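PDB 4AUR: LEOA from Escherichia coli, which is a bacterial dynamin that probably binds and hydrolyses GTP and is associated with the heat-labile (LT) toxin of enterotoxigenic E. coli. Local coordinates for residues L19-M24 and D280-R285; A13-L18 and N47-D52; R285-S290 and Q565-A570; L293-T298 and E412-S417. All coordinates share one frame; numbering follows the deposited sequence.

Interaction 1: residues L19-M24 and D280-R285; sequences LQLRGM and DIVIQR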
loop_
_atom_site.group_PDB
_atom_site.type_symbol
_atom_site.label_atom_id
_atom_site.label_comp_id
_atom_site.label_asym_id
_atom_site.label_seq_id
_atom_site.Cartn_x
_atom_site.Cartn_y
_atom_site.Cartn_z
ATOM N N LEU A 19 5.703 18.164 -17.815
ATOM C CA LEU A 19 5.532 19.018 -16.646
ATOM C C LEU A 19 5.063 18.194 -15.432
ATOM O O LEU A 19 5.490 18.443 -14.322
ATOM C CB LEU A 19 4.589 20.192 -16.933
ATOM C CG LEU A 19 5.096 21.274 -17.896
ATOM C CD1 LEU A 19 3.961 22.185 -18.346
ATOM C CD2 LEU A 19 6.183 22.131 -17.302
ATOM N N GLN A 20 4.201 17.211 -15.644
ATOM C CA GLN A 20 3.761 16.348 -14.548
ATOM C C GLN A 20 4.917 15.512 -14.061
ATOM O O GLN A 20 5.038 15.227 -12.885
ATOM C CB GLN A 20 2.660 15.416 -15.010
ATOM C CG GLN A 20 1.355 16.121 -15.365
ATOM C CD GLN A 20 0.570 15.345 -16.402
ATOM O OE1 GLN A 20 0.814 14.155 -16.628
ATOM N NE2 GLN A 20 -0.374 16.011 -17.041
ATOM N N LEU A 21 5.774 15.109 -14.989
ATOM C CA LEU A 21 6.998 14.422 -14.634
ATOM C C LEU A 21 7.826 15.276 -13.714
ATOM O O LEU A 21 8.261 14.826 -12.676
ATOM C CB LEU A 21 7.789 14.060 -15.883
ATOM C CG LEU A 21 8.940 13.083 -15.664
ATOM C CD1 LEU A 21 8.407 11.858 -14.946
ATOM C CD2 LEU A 21 9.596 12.707 -16.973
ATOM N N ARG A 22 8.027 16.530 -14.081
ATOM C CA ARG A 22 8.734 17.496 -13.227
ATOM C C ARG A 22 8.136 17.589 -11.842
ATOM O O ARG A 22 8.851 17.678 -10.875
ATOM C CB ARG A 22 8.743 18.874 -13.877
ATOM C CG ARG A 22 10.101 19.549 -13.784
ATOM C CD ARG A 22 10.236 20.696 -14.767
ATOM N NE ARG A 22 9.240 21.733 -14.524
ATOM C CZ ARG A 22 9.186 22.884 -15.165
ATOM N NH1 ARG A 22 10.072 23.190 -16.103
ATOM N NH2 ARG A 22 8.235 23.739 -14.865
ATOM N N GLY A 23 6.816 17.564 -11.761
ATOM C CA GLY A 23 6.113 17.620 -10.491
ATOM C C GLY A 23 6.364 16.369 -9.689
ATOM O O GLY A 23 6.449 16.415 -8.474
HETATM N N MSE A 24 6.493 15.244 -10.371
HETATM C CA MSE A 24 6.667 13.979 -9.696
HETATM C C MSE A 24 8.051 13.981 -9.146
HETATM O O MSE A 24 8.265 13.455 -8.055
HETATM C CB MSE A 24 6.426 12.811 -10.645
HETATM C CG MSE A 24 4.948 12.617 -10.891
HETATM SE SE MSE A 24 4.717 10.942 -11.915
HETATM C CE MSE A 24 3.988 11.587 -13.617
ATOM N N ASP A 280 10.055 6.475 -17.513
ATOM C CA ASP A 280 9.767 5.092 -17.128
ATOM C C ASP A 280 10.338 4.859 -15.751
ATOM O O ASP A 280 9.724 4.197 -14.944
ATOM C CB ASP A 280 10.326 4.046 -18.127
ATOM C CG ASP A 280 9.518 3.966 -19.461
ATOM O OD1 ASP A 280 8.348 4.453 -19.550
ATOM O OD2 ASP A 280 10.085 3.418 -20.446
ATOM N N ILE A 281 11.513 5.398 -15.482
ATOM C CA ILE A 281 12.133 5.231 -14.172
ATOM C C ILE A 281 11.354 5.954 -13.078
ATOM O O ILE A 281 11.143 5.409 -12.007
ATOM C CB ILE A 281 13.610 5.691 -14.166
ATOM C CG1 ILE A 281 14.479 4.691 -14.923
ATOM C CG2 ILE A 281 14.154 5.798 -12.757
ATOM C CD1 ILE A 281 15.812 5.279 -15.371
ATOM N N VAL A 282 10.927 7.175 -13.339
ATOM C CA VAL A 282 10.209 7.934 -12.329
ATOM C C VAL A 282 8.879 7.326 -12.009
ATOM O O VAL A 282 8.540 7.193 -10.862
ATOM C CB VAL A 282 10.012 9.383 -12.762
ATOM C CG1 VAL A 282 8.953 10.051 -11.949
ATOM C CG2 VAL A 282 11.302 10.147 -12.588
ATOM N N ILE A 283 8.120 6.941 -13.019
ATOM C CA ILE A 283 6.837 6.304 -12.781
ATOM C C ILE A 283 7.042 4.977 -12.079
ATOM O O ILE A 283 6.247 4.598 -11.243
ATOM C CB ILE A 283 6.048 6.127 -14.077
ATOM C CG1 ILE A 283 5.653 7.496 -14.627
ATOM C CG2 ILE A 283 4.784 5.327 -13.853
ATOM C CD1 ILE A 283 4.867 7.427 -15.912
ATOM N N GLN A 284 8.119 4.286 -12.378
ATOM C CA GLN A 284 8.435 3.070 -11.623
ATOM C C GLN A 284 8.676 3.309 -10.130
ATOM O O GLN A 284 8.286 2.519 -9.323
ATOM C CB GLN A 284 9.662 2.362 -12.186
ATOM C CG GLN A 284 9.392 1.367 -13.303
ATOM C CD GLN A 284 10.678 0.641 -13.717
ATOM O OE1 GLN A 284 11.465 0.188 -12.855
ATOM N NE2 GLN A 284 10.911 0.545 -15.038
ATOM N N ARG A 285 9.337 4.387 -9.774
ATOM C CA ARG A 285 9.731 4.602 -8.401
ATOM C C ARG A 285 8.519 5.061 -7.635
ATOM O O ARG A 285 8.446 4.860 -6.447
ATOM C CB ARG A 285 10.873 5.617 -8.336
ATOM C CG ARG A 285 11.472 5.874 -6.963
ATOM C CD ARG A 285 12.182 4.679 -6.337
ATOM N NE ARG A 285 12.591 4.976 -4.961
ATOM C CZ ARG A 285 13.802 5.403 -4.580
ATOM N NH1 ARG A 285 14.780 5.591 -5.457
ATOM N NH2 ARG A 285 14.055 5.649 -3.289
#
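L21 and V282 meet through branches that both run anti to their own backbone N: CG of L21 at chi1 -168° and CG1 of V282 at 163°. The L21 torsion matters most, because its CA-CB bond is not aimed at the partner helix, and it is the swing at CB that carries CD1 over to V282. There L21 CD1 lies 3.5 Å from V282 CG1 and 3.7 Å from V282 CB, so a single methyl rests on the branch point of the valine while the two side chains cross obliquely. The same valine methyl faces M24, a selenomethionine, whose CB lies 4.0 Å from V282 CG1. Further out on that chain, M24 SE comes within 4.5 Å of I283 CG1, a looser touch at the margin. V282 thus fills the angle between two residues one helical turn apart. The segments belong to helices 3-30 and 275-343, the latter the long helix of the dynamin-like helical domain, and the axes of the two short segments approach to 10.5 Å at a crossing angle of 47°. The closest CA pair, M24 and V282 at 7.5 Å, falls where the CA-CB bond of V282 is directed toward the first segment. No hydrogen bond joins the segments; 167 Å² is buried between them, and every side-chain contact across is apolar. L21 is also flanked by V278 and K279, one turn earlier on the long helix. M24 and I283 both continue onto M567 of helix 547-567, which M24 further meets through L563 and L566.

Interaction 2: residues A13-L18 and N47-D52; sequences AAINSL and NAIESD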
loop_
_atom_site.group_PDB
_atom_site.type_symbol
_atom_site.label_atom_id
_atom_site.label_comp_id
_atom_site.label_asym_id
_atom_site.label_seq_id
_atom_site.Cartn_x
_atom_site.Cartn_y
_atom_site.Cartn_z
ATOM N N ALA A 13 0.165 17.801 -25.359
ATOM C CA ALA A 13 -0.041 16.762 -24.364
ATOM C C ALA A 13 1.285 16.238 -23.852
ATOM O O ALA A 13 1.433 15.997 -22.675
ATOM C CB ALA A 13 -0.880 15.629 -24.909
ATOM N N ALA A 14 2.248 16.069 -24.739
ATOM C CA ALA A 14 3.560 15.525 -24.373
ATOM C C ALA A 14 4.328 16.480 -23.489
ATOM O O ALA A 14 5.022 16.068 -22.571
ATOM C CB ALA A 14 4.380 15.210 -25.612
ATOM N N ILE A 15 4.210 17.758 -23.794
ATOM C CA ILE A 15 4.759 18.778 -22.955
ATOM C C ILE A 15 4.092 18.731 -21.579
ATOM O O ILE A 15 4.787 18.743 -20.569
ATOM C CB ILE A 15 4.616 20.138 -23.610
ATOM C CG1 ILE A 15 5.648 20.275 -24.705
ATOM C CG2 ILE A 15 4.827 21.249 -22.596
ATOM C CD1 ILE A 15 5.330 21.399 -25.665
ATOM N N ASN A 16 2.772 18.633 -21.511
ATOM C CA ASN A 16 2.146 18.501 -20.209
ATOM C C ASN A 16 2.677 17.307 -19.443
ATOM O O ASN A 16 3.131 17.453 -18.306
ATOM C CB ASN A 16 0.644 18.362 -20.313
ATOM C CG ASN A 16 -0.056 19.696 -20.523
ATOM O OD1 ASN A 16 0.448 20.775 -20.149
ATOM N ND2 ASN A 16 -1.240 19.626 -21.129
ATOM N N SER A 17 2.648 16.136 -20.075
ATOM C CA SER A 17 3.098 14.927 -19.439
ATOM C C SER A 17 4.507 15.106 -18.854
ATOM O O SER A 17 4.842 14.512 -17.827
ATOM C CB SER A 17 3.086 13.787 -20.429
ATOM O OG SER A 17 4.249 13.837 -21.256
ATOM N N LEU A 18 5.324 15.951 -19.475
ATOM C CA LEU A 18 6.654 16.231 -18.950
ATOM C C LEU A 18 6.638 17.222 -17.797
ATOM O O LEU A 18 7.464 17.150 -16.905
ATOM C CB LEU A 18 7.553 16.751 -20.060
ATOM C CG LEU A 18 8.061 15.712 -21.034
ATOM C CD1 LEU A 18 8.750 16.402 -22.183
ATOM C CD2 LEU A 18 9.003 14.769 -20.305
ATOM N N ASN A 47 11.821 22.343 -23.955
ATOM C CA ASN A 47 12.208 23.403 -24.848
ATOM C C ASN A 47 12.547 22.860 -26.196
ATOM O O ASN A 47 12.084 23.383 -27.203
ATOM C CB ASN A 47 13.359 24.208 -24.257
ATOM C CG ASN A 47 12.935 24.951 -23.006
ATOM O OD1 ASN A 47 13.655 25.021 -21.999
ATOM N ND2 ASN A 47 11.729 25.477 -23.053
ATOM N N ALA A 48 13.339 21.803 -26.233
ATOM C CA ALA A 48 13.654 21.169 -27.505
ATOM C C ALA A 48 12.397 20.779 -28.228
ATOM O O ALA A 48 12.323 20.918 -29.434
ATOM C CB ALA A 48 14.522 19.948 -27.293
ATOM N N ILE A 49 11.400 20.304 -27.491
ATOM C CA ILE A 49 10.190 19.760 -28.108
ATOM C C ILE A 49 9.323 20.822 -28.745
ATOM O O ILE A 49 8.697 20.563 -29.758
ATOM C CB ILE A 49 9.357 18.967 -27.096
ATOM C CG1 ILE A 49 9.869 17.531 -27.034
ATOM C CG2 ILE A 49 7.888 18.934 -27.492
ATOM C CD1 ILE A 49 9.227 16.689 -25.945
ATOM N N GLU A 50 9.245 21.984 -28.102
ATOM C CA GLU A 50 8.523 23.151 -28.612
ATOM C C GLU A 50 8.844 23.465 -30.078
ATOM O O GLU A 50 7.951 23.795 -30.855
ATOM C CB GLU A 50 8.844 24.392 -27.762
ATOM C CG GLU A 50 8.065 24.513 -26.458
ATOM C CD GLU A 50 6.590 24.794 -26.682
ATOM O OE1 GLU A 50 6.156 24.892 -27.863
ATOM O OE2 GLU A 50 5.855 24.923 -25.664
ATOM N N SER A 51 10.114 23.362 -30.449
ATOM C CA SER A 51 10.532 23.606 -31.833
ATOM C C SER A 51 9.843 22.687 -32.837
ATOM O O SER A 51 9.323 23.146 -33.859
ATOM C CB SER A 51 12.037 23.391 -31.995
ATOM O OG SER A 51 12.318 23.168 -33.364
ATOM N N ASP A 52 9.866 21.392 -32.529
ATOM C CA ASP A 52 9.506 20.340 -33.464
ATOM C C ASP A 52 8.189 20.579 -34.217
ATOM O O ASP A 52 7.248 21.196 -33.696
ATOM C CB ASP A 52 9.490 18.990 -32.743
ATOM C CG ASP A 52 10.908 18.439 -32.476
ATOM O OD1 ASP A 52 11.815 19.198 -32.052
ATOM O OD2 ASP A 52 11.121 17.231 -32.703
#
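I15 and I49 form the centre of this contact, their side chains sliding past one another in opposite directions so that I15 CG1 lies 3.8 Å from I49 CG2. I49 also extends CD1 to meet L18 CD1 tip to tip at 3.8 Å, while on I15 the terminal CD1 runs on to the carboxylate of E50, 3.6 Å from OE2. E50 gets there by folding back: its chain bends at chi2 (-69°) and passes I15 at about a right angle. The backbone sets up this pairing, because helices 3-30 and 38-51 form an antiparallel helical hairpin; locally, the axes of 13-18 and 47-51 run at 176° and 10.4 Å apart, and I15 and I49 are the closest CA pair of the two segments. Helix 250-273 adds to the packing: L269 touches A14 and I49, and T273 touches I49. Within segment 13-18, S17 OG donates a 2.7 Å hydrogen bond to A14 O, sharing that oxygen with L18 N from the same face of the carbonyl. At the far end of the hairpin D52 makes a salt bridge to K272. Between the segments themselves no hydrogen bond exists: van der Waals contact of aliphatic branches carries the pairing, and E50, an exposed residue, adds only van der Waals contact to I15 and no polar bond across.

Interaction 3: residues R285-S290 and Q565-A570; sequences RVTLAS and QLMVPA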
loop_
_atom_site.group_PDB
_atom_site.type_symbol
_atom_site.label_atom_id
_atom_site.label_comp_id
_atom_site.label_asym_id
_atom_site.label_seq_id
_atom_site.Cartn_x
_atom_site.Cartn_y
_atom_site.Cartn_z
ATOM N N ARG A 285 9.337 4.387 -9.774
ATOM C CA ARG A 285 9.731 4.602 -8.401
ATOM C C ARG A 285 8.519 5.061 -7.635
ATOM O O ARG A 285 8.446 4.860 -6.447
ATOM C CB ARG A 285 10.873 5.617 -8.336
ATOM C CG ARG A 285 11.472 5.874 -6.963
ATOM C CD ARG A 285 12.182 4.679 -6.337
ATOM N NE ARG A 285 12.591 4.976 -4.961
ATOM C CZ ARG A 285 13.802 5.403 -4.580
ATOM N NH1 ARG A 285 14.780 5.591 -5.457
ATOM N NH2 ARG A 285 14.055 5.649 -3.289
ATOM N N VAL A 286 7.554 5.649 -8.321
ATOM C CA VAL A 286 6.403 6.229 -7.671
ATOM C C VAL A 286 5.397 5.142 -7.400
ATOM O O VAL A 286 4.751 5.126 -6.372
ATOM C CB VAL A 286 5.723 7.249 -8.590
ATOM C CG1 VAL A 286 4.445 7.775 -7.951
ATOM C CG2 VAL A 286 6.660 8.394 -8.925
ATOM N N THR A 287 5.239 4.276 -8.386
ATOM C CA THR A 287 4.360 3.141 -8.334
ATOM C C THR A 287 4.811 2.254 -7.211
ATOM O O THR A 287 4.006 1.836 -6.387
ATOM C CB THR A 287 4.393 2.394 -9.665
ATOM O OG1 THR A 287 3.682 3.171 -10.636
ATOM C CG2 THR A 287 3.750 1.003 -9.543
ATOM N N LEU A 288 6.113 2.026 -7.160
ATOM C CA LEU A 288 6.761 1.302 -6.075
ATOM C C LEU A 288 6.629 2.040 -4.745
ATOM O O LEU A 288 6.383 1.434 -3.707
ATOM C CB LEU A 288 8.247 1.102 -6.403
ATOM C CG LEU A 288 9.015 0.094 -5.539
ATOM C CD1 LEU A 288 8.547 -1.326 -5.826
ATOM C CD2 LEU A 288 10.522 0.190 -5.755
ATOM N N ALA A 289 6.808 3.349 -4.775
ATOM C CA ALA A 289 6.752 4.106 -3.552
ATOM C C ALA A 289 5.390 4.040 -2.887
ATOM O O ALA A 289 5.350 3.961 -1.670
ATOM C CB ALA A 289 7.184 5.545 -3.769
ATOM N N SER A 290 4.282 4.087 -3.642
ATOM C CA SER A 290 2.953 4.032 -2.982
ATOM C C SER A 290 2.554 2.622 -2.560
ATOM O O SER A 290 1.826 2.458 -1.630
ATOM C CB SER A 290 1.813 4.704 -3.790
ATOM O OG SER A 290 1.912 4.518 -5.185
ATOM N N GLN A 565 -2.079 12.345 -7.627
ATOM C CA GLN A 565 -2.661 13.348 -8.475
ATOM C C GLN A 565 -1.890 13.504 -9.770
ATOM O O GLN A 565 -2.482 13.622 -10.851
ATOM C CB GLN A 565 -2.720 14.671 -7.741
ATOM C CG GLN A 565 -3.158 15.834 -8.597
ATOM C CD GLN A 565 -3.520 17.055 -7.772
ATOM O OE1 GLN A 565 -2.978 18.154 -7.990
ATOM N NE2 GLN A 565 -4.439 16.878 -6.812
ATOM N N LEU A 566 -0.574 13.515 -9.680
ATOM C CA LEU A 566 0.240 13.801 -10.855
ATOM C C LEU A 566 0.221 12.648 -11.827
ATOM O O LEU A 566 0.527 12.795 -13.005
ATOM C CB LEU A 566 1.673 14.114 -10.438
ATOM C CG LEU A 566 1.820 15.432 -9.664
ATOM C CD1 LEU A 566 3.145 15.494 -8.947
ATOM C CD2 LEU A 566 1.665 16.630 -10.578
HETATM N N MSE A 567 -0.188 11.511 -11.307
HETATM C CA MSE A 567 -0.037 10.242 -11.957
HETATM C C MSE A 567 -1.292 9.834 -12.672
HETATM O O MSE A 567 -1.268 8.919 -13.470
HETATM C CB MSE A 567 0.367 9.349 -10.778
HETATM C CG MSE A 567 0.745 7.946 -11.154
HETATM SE SE MSE A 567 2.626 7.895 -11.701
HETATM C CE MSE A 567 2.595 5.954 -11.369
ATOM N N VAL A 568 -2.404 10.516 -12.411
ATOM C CA VAL A 568 -3.684 10.168 -13.029
ATOM C C VAL A 568 -3.582 10.300 -14.547
ATOM O O VAL A 568 -3.932 9.356 -15.279
ATOM C CB VAL A 568 -4.855 11.027 -12.469
ATOM C CG1 VAL A 568 -6.016 11.128 -13.456
ATOM C CG2 VAL A 568 -5.354 10.460 -11.148
ATOM N N PRO A 569 -3.113 11.470 -15.029
ATOM C CA PRO A 569 -2.951 11.581 -16.477
ATOM C C PRO A 569 -2.112 10.437 -17.069
ATOM O O PRO A 569 -2.485 9.878 -18.104
ATOM C CB PRO A 569 -2.255 12.933 -16.659
ATOM C CG PRO A 569 -2.511 13.713 -15.409
ATOM C CD PRO A 569 -3.004 12.777 -14.346
ATOM N N ALA A 570 -1.015 10.075 -16.403
ATOM C CA ALA A 570 -0.089 9.049 -16.922
ATOM C C ALA A 570 -0.727 7.648 -17.026
ATOM O O ALA A 570 -0.255 6.814 -17.802
ATOM C CB ALA A 570 1.192 9.012 -16.094
#
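V286 and M567 are the nearest backbone positions, 8.7 Å from CA to CA, where the long helix 275-343 passes segment 565-570. That spacing is bridged mainly by one long side chain, the selenomethionine M567, whose CA-CB bond points at the helix and which accounts for more than half of the 110 Å² buried here. Its CG lies anti to the backbone N (chi1 -174°), and together with a bend at chi2 of 84° this brings the selenium alongside V286 as the two side chains slide past each other in opposite directions. The resulting gap, 4.2 Å from M567 SE to V286 CG1, is an ordinary apolar contact. Beyond the selenium, M567 CE arrives beside T287 OG1, crossing the threonine at about a right angle; this is packing of a methyl on the oxygen, and the hydroxyl's hydrogen bond is to I283 O one turn back in its own helix. The carbonyl of V286 is gripped twice within the helix: S290 N reaches V286 O at 3.0 Å, and S290 OG reaches the same V286 O at 3.1 Å from the opposite face of its plane, with a C=O...donor angle of 144°. No hydrogen bond crosses between the segments. Around them, V286, which lies in the dynamin-like helical domain, also packs on L563 of helix 547-567, while L566 and M567 lean on M24 of helix 3-30. Three helices, 3-30, 275-343 and 547-567, therefore come together here, and the side-chain neighbours named belong to helices, none to a strand.

Interaction 4: residues L293-T298 and E412-S417; sequences LDELNT and EGAFRS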
loop_
_atom_site.group_PDB
_atom_site.type_symbol
_atom_site.label_atom_id
_atom_site.label_comp_id
_atom_site.label_asym_id
_atom_site.label_seq_id
_atom_site.Cartn_x
_atom_site.Cartn_y
_atom_site.Cartn_z
ATOM N N LEU A 293 4.290 2.448 0.732
ATOM C CA LEU A 293 3.616 3.322 1.694
ATOM C C LEU A 293 2.318 2.631 2.164
ATOM O O LEU A 293 1.865 2.838 3.286
ATOM C CB LEU A 293 3.305 4.694 1.093
ATOM C CG LEU A 293 2.659 5.730 2.026
ATOM C CD1 LEU A 293 3.419 5.813 3.347
ATOM C CD2 LEU A 293 2.495 7.134 1.446
ATOM N N ASP A 294 1.709 1.800 1.322
ATOM C CA ASP A 294 0.472 1.168 1.743
ATOM C C ASP A 294 0.785 0.163 2.826
ATOM O O ASP A 294 0.054 0.046 3.812
ATOM C CB ASP A 294 -0.237 0.488 0.599
ATOM C CG ASP A 294 -1.649 0.139 0.944
ATOM O OD1 ASP A 294 -2.395 0.996 1.463
ATOM O OD2 ASP A 294 -2.024 -1.007 0.700
ATOM N N GLU A 295 1.906 -0.531 2.647
ATOM C CA GLU A 295 2.403 -1.435 3.649
ATOM C C GLU A 295 2.657 -0.632 4.900
ATOM O O GLU A 295 2.114 -0.947 5.930
ATOM C CB GLU A 295 3.665 -2.120 3.182
ATOM C CG GLU A 295 3.432 -3.260 2.203
ATOM C CD GLU A 295 4.710 -3.635 1.468
ATOM O OE1 GLU A 295 5.735 -2.987 1.752
ATOM O OE2 GLU A 295 4.705 -4.551 0.596
ATOM N N LEU A 296 3.447 0.434 4.811
ATOM C CA LEU A 296 3.783 1.210 6.019
ATOM C C LEU A 296 2.546 1.735 6.731
ATOM O O LEU A 296 2.510 1.707 7.948
ATOM C CB LEU A 296 4.718 2.377 5.724
ATOM C CG LEU A 296 5.079 3.249 6.907
ATOM C CD1 LEU A 296 5.733 2.401 7.972
ATOM C CD2 LEU A 296 6.006 4.368 6.542
ATOM N N ASN A 297 1.545 2.195 5.994
ATOM C CA ASN A 297 0.331 2.711 6.611
ATOM C C ASN A 297 -0.365 1.620 7.403
ATOM O O ASN A 297 -0.844 1.867 8.486
ATOM C CB ASN A 297 -0.675 3.293 5.562
ATOM C CG ASN A 297 -0.158 4.532 4.805
ATOM O OD1 ASN A 297 -0.623 4.808 3.706
ATOM N ND2 ASN A 297 0.785 5.274 5.372
ATOM N N THR A 298 -0.442 0.424 6.826
ATOM C CA THR A 298 -1.062 -0.711 7.470
ATOM C C THR A 298 -0.389 -0.968 8.798
ATOM O O THR A 298 -1.042 -1.302 9.773
ATOM C CB THR A 298 -0.927 -2.005 6.646
ATOM O OG1 THR A 298 -1.524 -1.849 5.364
ATOM C CG2 THR A 298 -1.624 -3.162 7.342
ATOM N N GLU A 412 13.292 -7.138 4.046
ATOM C CA GLU A 412 14.075 -6.183 4.841
ATOM C C GLU A 412 14.287 -4.877 4.095
ATOM O O GLU A 412 14.661 -3.894 4.705
ATOM C CB GLU A 412 15.420 -6.761 5.296
ATOM C CG GLU A 412 15.664 -6.673 6.803
ATOM C CD GLU A 412 15.912 -5.252 7.319
ATOM O OE1 GLU A 412 17.085 -4.782 7.366
ATOM O OE2 GLU A 412 14.925 -4.623 7.728
ATOM N N GLY A 413 14.026 -4.871 2.789
ATOM C CA GLY A 413 14.180 -3.683 1.973
ATOM C C GLY A 413 12.884 -3.041 1.524
ATOM O O GLY A 413 12.857 -2.250 0.575
ATOM N N ALA A 414 11.800 -3.351 2.214
ATOM C CA ALA A 414 10.489 -2.920 1.751
ATOM C C ALA A 414 10.326 -1.400 1.751
ATOM O O ALA A 414 9.608 -0.869 0.909
ATOM C CB ALA A 414 9.404 -3.588 2.568
ATOM N N PHE A 415 11.011 -0.707 2.653
ATOM C CA PHE A 415 10.900 0.753 2.736
ATOM C C PHE A 415 12.047 1.537 2.103
ATOM O O PHE A 415 12.161 2.734 2.324
ATOM C CB PHE A 415 10.827 1.204 4.186
ATOM C CG PHE A 415 9.746 0.555 4.983
ATOM C CD1 PHE A 415 8.548 0.137 4.386
ATOM C CD2 PHE A 415 9.911 0.365 6.342
ATOM C CE1 PHE A 415 7.555 -0.460 5.146
ATOM C CE2 PHE A 415 8.914 -0.210 7.096
ATOM C CZ PHE A 415 7.735 -0.616 6.502
ATOM N N ARG A 416 12.924 0.902 1.348
ATOM C CA ARG A 416 13.991 1.687 0.743
ATOM C C ARG A 416 13.481 2.612 -0.355
ATOM O O ARG A 416 14.074 3.657 -0.583
ATOM C CB ARG A 416 15.122 0.804 0.229
ATOM C CG ARG A 416 15.872 0.106 1.356
ATOM C CD ARG A 416 17.015 -0.735 0.831
ATOM N NE ARG A 416 18.147 -0.539 1.707
ATOM C CZ ARG A 416 19.116 0.359 1.537
ATOM N NH1 ARG A 416 19.204 1.164 0.473
ATOM N NH2 ARG A 416 20.043 0.438 2.467
ATOM N N SER A 417 12.362 2.256 -0.988
ATOM C CA SER A 417 11.767 3.110 -2.021
ATOM C C SER A 417 11.175 4.360 -1.457
ATOM O O SER A 417 10.862 5.250 -2.213
ATOM C CB SER A 417 10.668 2.391 -2.768
ATOM O OG SER A 417 10.029 1.541 -1.874
#
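D294 O is gripped by T298 OG1 at 2.9 Å and by T298 N at 3.1 Å, from opposite faces of its plane, in the turn of helix 275-343 whose next residue, E295, meets A414 across the contact. The partner, loop 412-417, links helices 368-408 and 430-447 in the dynamin-like helical domain. E295 OE1 is hydrogen-bonded to H292 ND1 one turn back and rests 3.8 Å from A414 CB. With CG beside the backbone N (chi1 -78°) and the chain extended beyond it, E295 reaches outward to the loop. A type I beta turn from G413 to R416, closed by R416 N to G413 O at 3.2 Å, presents A414 and F415 to the helix. E295 and A414 mark the closest backbone approach, 8.4 Å between their CA atoms. F415 supplies most of the loop's buried area although its CA-CB bond is not aimed at the helix: its end comes nearer, the side chain crossing that of L296 at about a right angle, with L296 CD1 oblique to the ring. L296 has CG anti to the backbone N (chi1 178°), which lays the leucine branch toward the ring. F415 also touches L410, P430 and L433. No hydrogen bond joins the two segments directly. At the ring itself, two adjacent carbons do the work: F415 CE1 lies 4.1 Å from L296 CB, and F415 CZ lies 3.9 Å from L296 CD1.

How the interactions relate
Interactions 1, 3 and 4 follow one another along helix 275-343, and interactions 1 and 3 share R285. Their centres lie about 7 Å apart for 1 and 3 and about 16 Å for 3 and 4. Interaction 2 uses the preceding, more N-terminal residues of helix 3-30, its centre about 15 Å from that of interaction 1 and about 34 Å from that of interaction 4. Interactions 1 and 3 touch, for example through G23 and L566, and R285 NE probably hydrogen-bonds S417 O at 3.3 Å, tying them to interaction 4. Along the chain, the segments of interactions 1 and 2 alternate, and interaction 4 is nested within the loop closed by interaction 3. The N-terminal, central and C-terminal helices are thereby packed together.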